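Adenine phosphoribosyltransferase, putative (Trypanosoma brucei brucei, PDB 5VN4) catalyses the joining of adenine to the ribose 5-phosphate of phosphoribosyl pyrophosphate, giving AMP and pyrophosphate in purine salvage, and works as a homodimer. Local coordinates at the interface of chains A and B. Numbering follows the deposited sequence. Chains: chain A/B, Adenine phosphoribosyltransferase, putative.

Contact 1: the interface of chains A and B. Residues chain A 118, 120, 141, 172; chain B 234, 239, 242.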
loop_
_atom_site.group_PDB
_atom_site.type_symbol
_atom_site.label_atom_id
_atom_site.label_comp_id
_atom_site.label_asym_id
_atom_site.label_seq_id
_atom_site.Cartn_x
_atom_site.Cartn_y
_atom_site.Cartn_z
ATOM N N VAL A 118 -20.671 -0.441 4.871
ATOM C CA VAL A 118 -20.902 -1.713 5.550
ATOM C C VAL A 118 -19.696 -2.606 5.312
ATOM O O VAL A 118 -19.253 -2.777 4.172
ATOM C CB VAL A 118 -22.197 -2.370 5.046
ATOM C CG1 VAL A 118 -22.385 -3.743 5.685
ATOM C CG2 VAL A 118 -23.400 -1.472 5.346
ATOM N N ILE A 120 -17.332 -6.257 6.640
ATOM C CA ILE A 120 -17.300 -7.564 7.290
ATOM C C ILE A 120 -16.008 -7.651 8.086
ATOM O O ILE A 120 -14.939 -7.316 7.570
ATOM C CB ILE A 120 -17.340 -8.693 6.247
ATOM C CG1 ILE A 120 -18.488 -8.502 5.254
ATOM C CG2 ILE A 120 -17.405 -10.054 6.935
ATOM C CD1 ILE A 120 -18.372 -9.421 4.068
ATOM N N PHE A 141 -18.318 -4.764 2.379
ATOM C CA PHE A 141 -19.382 -5.614 1.872
ATOM C C PHE A 141 -19.768 -5.158 0.471
ATOM O O PHE A 141 -19.916 -3.958 0.214
ATOM C CB PHE A 141 -20.602 -5.552 2.786
ATOM C CG PHE A 141 -21.694 -6.492 2.377
ATOM C CD1 PHE A 141 -21.636 -7.830 2.728
ATOM C CD2 PHE A 141 -22.767 -6.048 1.617
ATOM C CE1 PHE A 141 -22.632 -8.705 2.346
ATOM C CE2 PHE A 141 -23.768 -6.923 1.232
ATOM C CZ PHE A 141 -23.696 -8.254 1.597
ATOM N N ALA A 172 -16.707 -15.537 4.019
ATOM C CA ALA A 172 -17.912 -14.818 4.416
ATOM C C ALA A 172 -18.766 -14.394 3.231
ATOM O O ALA A 172 -19.953 -14.108 3.417
ATOM C CB ALA A 172 -17.543 -13.596 5.261
ATOM N N ILE B 234 -20.356 -6.012 10.342
ATOM C CA ILE B 234 -21.048 -7.289 10.478
ATOM C C ILE B 234 -20.031 -8.419 10.581
ATOM O O ILE B 234 -18.920 -8.338 10.046
ATOM C CB ILE B 234 -22.074 -7.533 9.344
ATOM C CG1 ILE B 234 -21.375 -7.726 7.996
ATOM C CG2 ILE B 234 -23.052 -6.363 9.250
ATOM C CD1 ILE B 234 -22.324 -8.073 6.866
ATOM N N ALA B 239 -22.637 -12.084 7.684
ATOM C CA ALA B 239 -22.487 -11.882 6.246
ATOM C C ALA B 239 -22.914 -13.119 5.464
ATOM O O ALA B 239 -23.517 -13.004 4.391
ATOM C CB ALA B 239 -21.047 -11.482 5.904
ATOM N N LEU B 242 -26.435 -13.477 4.369
ATOM C CA LEU B 242 -26.802 -12.626 3.244
ATOM C C LEU B 242 -26.326 -13.166 1.899
ATOM O O LEU B 242 -26.639 -12.566 0.865
ATOM C CB LEU B 242 -26.217 -11.221 3.433
ATOM C CG LEU B 242 -26.459 -10.507 4.762
ATOM C CD1 LEU B 242 -25.624 -9.241 4.828
ATOM C CD2 LEU B 242 -27.933 -10.187 4.940
HETATM O O HOH W 1 -21.742 -12.064 2.464
#
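Water 1 joins the two chains here, lying 2.8 Å from the backbone carbonyl O of B:Ala239 and 2.9 Å from the backbone carbonyl O of A:Ala172. Both protein atoms are acceptors, so the water can give a hydrogen to each and tie two helix-terminal backbones together. Next to this link the surface is hydrocarbon. The methyl CB of B:Ala239 fits against A:Ile120, 3.8 Å from its CD1, and also lies near the CG1 and CG2 branches. A:Ile120 holds CG1 beside its backbone N (chi1 -51°) and runs on extended, which carries CD1 toward B:Ala239 while CG1 meets B:Ile234. The CG1 of B:Ile234, 4.1 Å from CG1 of A:Ile120, stands between its own backbone N and carbonyl carbon (chi1 68°), which turns this branch toward the partner strand; the two side chains run obliquely to each other. Further along, CD1 of B:Leu242 lies off the face of the A:Phe141 ring, displaced to the CE1–CZ rim, 3.9 Å from CZ; these side chains are set at a slant. In the fold, strand 119-121 of chain A pairs in parallel with strand 233-235 of chain B through A:Ile120 and B:Ile234. The short helix 236-240 that follows in chain B lies by the end of helix 161-172 of chain A, so the C-terminal tail of one subunit packs onto the body of the other.

Contact 2: the interface of chains A and B. Residues chain A 42-44, 50, 52, 232; chain B 115-116.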
loop_
_atom_site.group_PDB
_atom_site.type_symbol
_atom_site.label_atom_id
_atom_site.label_comp_id
_atom_site.label_asym_id
_atom_site.label_seq_id
_atom_site.Cartn_x
_atom_site.Cartn_y
_atom_site.Cartn_z
ATOM N N PHE A 42 17.470 -3.477 15.304
ATOM C CA PHE A 42 17.203 -2.524 14.233
ATOM C C PHE A 42 15.867 -2.785 13.556
ATOM O O PHE A 42 15.690 -2.453 12.385
ATOM C CB PHE A 42 18.357 -2.505 13.229
ATOM C CG PHE A 42 19.616 -1.942 13.808
ATOM C CD1 PHE A 42 19.790 -0.568 13.893
ATOM C CD2 PHE A 42 20.603 -2.774 14.320
ATOM C CE1 PHE A 42 20.926 -0.034 14.454
ATOM C CE2 PHE A 42 21.758 -2.240 14.892
ATOM C CZ PHE A 42 21.914 -0.865 14.953
ATOM N N SER A 43 14.904 -3.343 14.275
ATOM C CA SER A 43 13.647 -3.757 13.673
ATOM C C SER A 43 12.475 -3.294 14.521
ATOM O O SER A 43 12.606 -3.144 15.742
ATOM C CB SER A 43 13.617 -5.286 13.580
ATOM O OG SER A 43 12.306 -5.786 13.438
ATOM N N PRO A 44 11.307 -3.081 13.905
ATOM C CA PRO A 44 10.107 -2.750 14.681
ATOM C C PRO A 44 9.485 -3.942 15.395
ATOM O O PRO A 44 8.584 -3.740 16.222
ATOM C CB PRO A 44 9.157 -2.178 13.614
ATOM C CG PRO A 44 9.565 -2.877 12.343
ATOM C CD PRO A 44 11.066 -3.018 12.446
ATOM N N PHE A 50 14.014 -9.799 10.471
ATOM C CA PHE A 50 12.893 -9.033 9.945
ATOM C C PHE A 50 13.216 -8.565 8.532
ATOM O O PHE A 50 14.171 -7.806 8.326
ATOM C CB PHE A 50 12.595 -7.832 10.841
ATOM C CG PHE A 50 11.409 -7.020 10.381
ATOM C CD1 PHE A 50 10.123 -7.359 10.773
ATOM C CD2 PHE A 50 11.575 -5.933 9.542
ATOM C CE1 PHE A 50 9.028 -6.616 10.339
ATOM C CE2 PHE A 50 10.493 -5.190 9.120
ATOM C CZ PHE A 50 9.211 -5.539 9.508
ATOM N N GLU A 52 12.621 -6.309 5.688
ATOM C CA GLU A 52 12.033 -4.999 5.416
ATOM C C GLU A 52 11.590 -4.894 3.956
ATOM O O GLU A 52 12.401 -5.012 3.032
ATOM C CB GLU A 52 13.057 -3.913 5.755
ATOM C CG GLU A 52 12.712 -2.507 5.274
ATOM C CD GLU A 52 11.403 -1.986 5.839
ATOM O OE1 GLU A 52 11.190 -2.115 7.070
ATOM O OE2 GLU A 52 10.593 -1.448 5.043
ATOM N N ARG A 232 18.375 3.886 16.874
ATOM C CA ARG A 232 18.191 3.857 15.429
ATOM C C ARG A 232 17.236 4.936 14.932
ATOM O O ARG A 232 17.163 5.143 13.721
ATOM C CB ARG A 232 17.685 2.481 14.988
ATOM C CG ARG A 232 16.214 2.213 15.301
ATOM C CD ARG A 232 15.849 0.761 14.996
ATOM N NE ARG A 232 14.412 0.517 15.126
ATOM C CZ ARG A 232 13.528 0.642 14.139
ATOM N NH1 ARG A 232 13.930 0.993 12.924
ATOM N NH2 ARG A 232 12.235 0.401 14.369
ATOM N N ILE B 115 9.303 0.876 9.914
ATOM C CA ILE B 115 10.457 0.647 9.044
ATOM C C ILE B 115 11.638 0.158 9.872
ATOM O O ILE B 115 11.934 0.716 10.935
ATOM C CB ILE B 115 10.845 1.957 8.328
ATOM C CG1 ILE B 115 9.718 2.481 7.450
ATOM C CG2 ILE B 115 12.124 1.779 7.508
ATOM C CD1 ILE B 115 9.932 3.939 7.062
ATOM N N ALA B 116 12.358 -0.839 9.352
ATOM C CA ALA B 116 13.572 -1.332 9.985
ATOM C C ALA B 116 14.787 -0.504 9.564
ATOM O O ALA B 116 14.767 0.227 8.568
ATOM C CB ALA B 116 13.797 -2.796 9.619
HETATM O O HOH W 2 10.153 1.555 13.040
#
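Chain A grips the peptide between B:Ile115 and B:Ala116 at both polar ends. NH1 of A:Arg232 gives a hydrogen to the carbonyl O of B:Ile115 at 2.8 Å, approaching in the carbonyl plane on a lone pair, with the oxygen close to the guanidinium plane. The backbone N of B:Ala116 donates to the carboxylate OE1 of A:Glu52 at 2.9 Å; this bond is nearly straight but comes from above the carboxylate plane. Water 2 adds a second route to the same carbonyl, 2.7 Å from NH2 of A:Arg232 and 2.9 Å from O of B:Ile115. The methyl CB of B:Ala116 packs against CD2 of A:Phe50 at 3.8 Å and CD of A:Pro44, with the carbonyl O of A:Phe42 3.4 Å away, a partly polar setting. Outside this shell, CD of A:Pro44 lies over the rim of one A:Phe50 ring face, with OE1 of A:Glu52 at the ring's edge. A:Glu52 sets CG anti to the backbone N (chi1 168°) and bends at chi2 (59°), bringing OE1 round to the B:Ala116 N-H. A:Arg232 is extended from CG to NE (chi2 -172°), spanning to the loop. The contact fixes the 115-116 loop beside A:Phe50 of the adenine pocket, and so probably helps to shape that pocket.

Contact 3: the interface of chains A and B. Residues chain A 52-54, 57, 90, 93; chain B 92, 108, 110, 114.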
loop_
_atom_site.group_PDB
_atom_site.type_symbol
_atom_site.label_atom_id
_atom_site.label_comp_id
_atom_site.label_asym_id
_atom_site.label_seq_id
_atom_site.Cartn_x
_atom_site.Cartn_y
_atom_site.Cartn_z
ATOM N N GLU A 52 12.621 -6.309 5.688
ATOM C CA GLU A 52 12.033 -4.999 5.416
ATOM C C GLU A 52 11.590 -4.894 3.956
ATOM O O GLU A 52 12.401 -5.012 3.032
ATOM C CB GLU A 52 13.057 -3.913 5.755
ATOM C CG GLU A 52 12.712 -2.507 5.274
ATOM C CD GLU A 52 11.403 -1.986 5.839
ATOM O OE1 GLU A 52 11.190 -2.115 7.070
ATOM O OE2 GLU A 52 10.593 -1.448 5.043
ATOM N N VAL A 53 10.299 -4.634 3.742
ATOM C CA VAL A 53 9.779 -4.577 2.376
ATOM C C VAL A 53 10.299 -3.365 1.601
ATOM O O VAL A 53 10.308 -3.385 0.359
ATOM C CB VAL A 53 8.237 -4.612 2.396
ATOM C CG1 VAL A 53 7.686 -3.242 2.775
ATOM C CG2 VAL A 53 7.684 -5.087 1.064
ATOM N N GLY A 54 10.745 -2.312 2.293
ATOM C CA GLY A 54 11.199 -1.125 1.587
ATOM C C GLY A 54 12.406 -1.361 0.697
ATOM O O GLY A 54 12.563 -0.690 -0.322
ATOM N N THR A 57 10.692 -2.474 -2.552
ATOM C CA THR A 57 10.026 -1.425 -3.320
ATOM C C THR A 57 11.026 -0.419 -3.876
ATOM O O THR A 57 10.752 0.221 -4.898
ATOM C CB THR A 57 8.937 -0.722 -2.503
ATOM O OG1 THR A 57 9.507 -0.040 -1.380
ATOM C CG2 THR A 57 7.919 -1.728 -2.018
ATOM N N ARG A 90 1.350 -3.668 3.820
ATOM C CA ARG A 90 2.392 -4.036 2.869
ATOM C C ARG A 90 1.847 -4.761 1.644
ATOM O O ARG A 90 2.417 -4.631 0.557
ATOM C CB ARG A 90 3.510 -4.796 3.579
ATOM C CG ARG A 90 4.295 -3.877 4.529
ATOM C CD ARG A 90 5.486 -4.580 5.137
ATOM N NE ARG A 90 5.242 -4.999 6.506
ATOM C CZ ARG A 90 5.806 -6.064 7.067
ATOM N NH1 ARG A 90 6.606 -6.860 6.357
ATOM N NH2 ARG A 90 5.567 -6.333 8.340
ATOM N N LEU A 93 1.292 -2.574 -1.347
ATOM C CA LEU A 93 2.425 -2.218 -2.195
ATOM C C LEU A 93 2.541 -3.098 -3.429
ATOM O O LEU A 93 3.218 -2.709 -4.393
ATOM C CB LEU A 93 3.717 -2.354 -1.391
ATOM C CG LEU A 93 3.858 -1.389 -0.214
ATOM C CD1 LEU A 93 4.928 -1.861 0.761
ATOM C CD2 LEU A 93 4.189 0.008 -0.735
ATOM N N PHE B 92 0.646 4.118 -0.437
ATOM C CA PHE B 92 1.210 2.854 -0.898
ATOM C C PHE B 92 0.423 2.259 -2.055
ATOM O O PHE B 92 0.973 1.456 -2.813
ATOM C CB PHE B 92 1.176 1.809 0.219
ATOM C CG PHE B 92 2.165 2.036 1.339
ATOM C CD1 PHE B 92 3.013 3.141 1.380
ATOM C CD2 PHE B 92 2.245 1.098 2.361
ATOM C CE1 PHE B 92 3.909 3.297 2.416
ATOM C CE2 PHE B 92 3.140 1.243 3.403
ATOM C CZ PHE B 92 3.968 2.349 3.435
ATOM N N LEU B 108 9.138 4.172 1.166
ATOM C CA LEU B 108 8.027 4.188 2.107
ATOM C C LEU B 108 8.203 5.300 3.132
ATOM O O LEU B 108 9.255 5.406 3.765
ATOM C CB LEU B 108 7.950 2.853 2.855
ATOM C CG LEU B 108 8.088 1.561 2.039
ATOM C CD1 LEU B 108 7.876 0.370 2.946
ATOM C CD2 LEU B 108 7.133 1.526 0.858
ATOM N N ARG B 110 6.488 6.055 6.618
ATOM C CA ARG B 110 5.654 5.197 7.448
ATOM C C ARG B 110 5.359 5.782 8.817
ATOM O O ARG B 110 6.105 6.597 9.359
ATOM C CB ARG B 110 6.272 3.809 7.616
ATOM C CG ARG B 110 6.492 3.101 6.283
ATOM C CD ARG B 110 6.243 1.610 6.391
ATOM N NE ARG B 110 4.863 1.357 6.797
ATOM C CZ ARG B 110 4.337 0.152 6.972
ATOM N NH1 ARG B 110 5.067 -0.935 6.766
ATOM N NH2 ARG B 110 3.072 0.039 7.344
ATOM N N LYS B 114 7.354 0.868 12.055
ATOM C CA LYS B 114 7.059 0.222 10.785
ATOM C C LYS B 114 8.290 -0.030 9.921
ATOM O O LYS B 114 8.322 -1.047 9.226
ATOM C CB LYS B 114 6.027 1.010 9.955
ATOM C CG LYS B 114 4.669 1.207 10.603
ATOM C CD LYS B 114 3.872 -0.085 10.652
ATOM C CE LYS B 114 2.434 0.180 11.046
ATOM N NZ LYS B 114 1.620 -1.057 10.933
HETATM O O HOH W 3 8.080 -1.508 6.435
#
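B:Leu108 sets CG beside its backbone N (chi1 -45°) and carries CD1 straight on, anti to CA (chi2 -176°), while CD2 branches aside; both methyls reach chain A. CD1 meets CG1 of A:Val53 at 3.6 Å, the branch that chi1 of 78° places between the backbone N and carbonyl carbon, and lies near CA of A:Gly54. CD2 turns to OG1 of A:Thr57, at 3.6 Å, and to CD2 of A:Leu93. That A:Leu93 methyl also lies over the face of the B:Phe92 ring, 4.0 Å from the centroid, in a CH-pi contact. Beside this apolar patch, water 3 joins the chains: it is 2.9 Å from OE2 of A:Glu52, 3.1 Å from NH1 of B:Arg110 and 2.8 Å from the carbonyl O of B:Lys114. The same OE2 accepts a bond from the backbone N of A:Gly54 at 2.9 Å, steadying the carboxylate. The B:Arg110 guanidinium lies between CE2 of B:Phe92 on one face and CB of B:Lys114 on the other, with water 3 at its edge; its NH1 sits by the aliphatic part of A:Arg90. In the fold, strand 106-109 packs through B:Leu108 on helix 54-57 of chain A, the following loop lies by A:Glu52 and A:Arg90, and the 3-10 helices 91-93 of both chains meet nearby.

Contact 2 and contact 3 are neighbours, their C-alpha centres about 11 Å apart, and share A:Glu52, which serves one with OE1 and the other with OE2. The C-alpha centre of contact 1 lies about 35 Å from that of contact 2 and about 29 Å from that of contact 3. The C-terminal segment takes part at both ends: residues 234 to 242 of chain B act in contact 1, A:Arg232 in contact 2. Two-fold symmetry repeats all three with the chains exchanged. The homodimer is thus held at well-separated places, and A:Arg90, which lines the adenine, pyrophosphate and ribose-5-phosphate sites, stands at the boundary in contact 3.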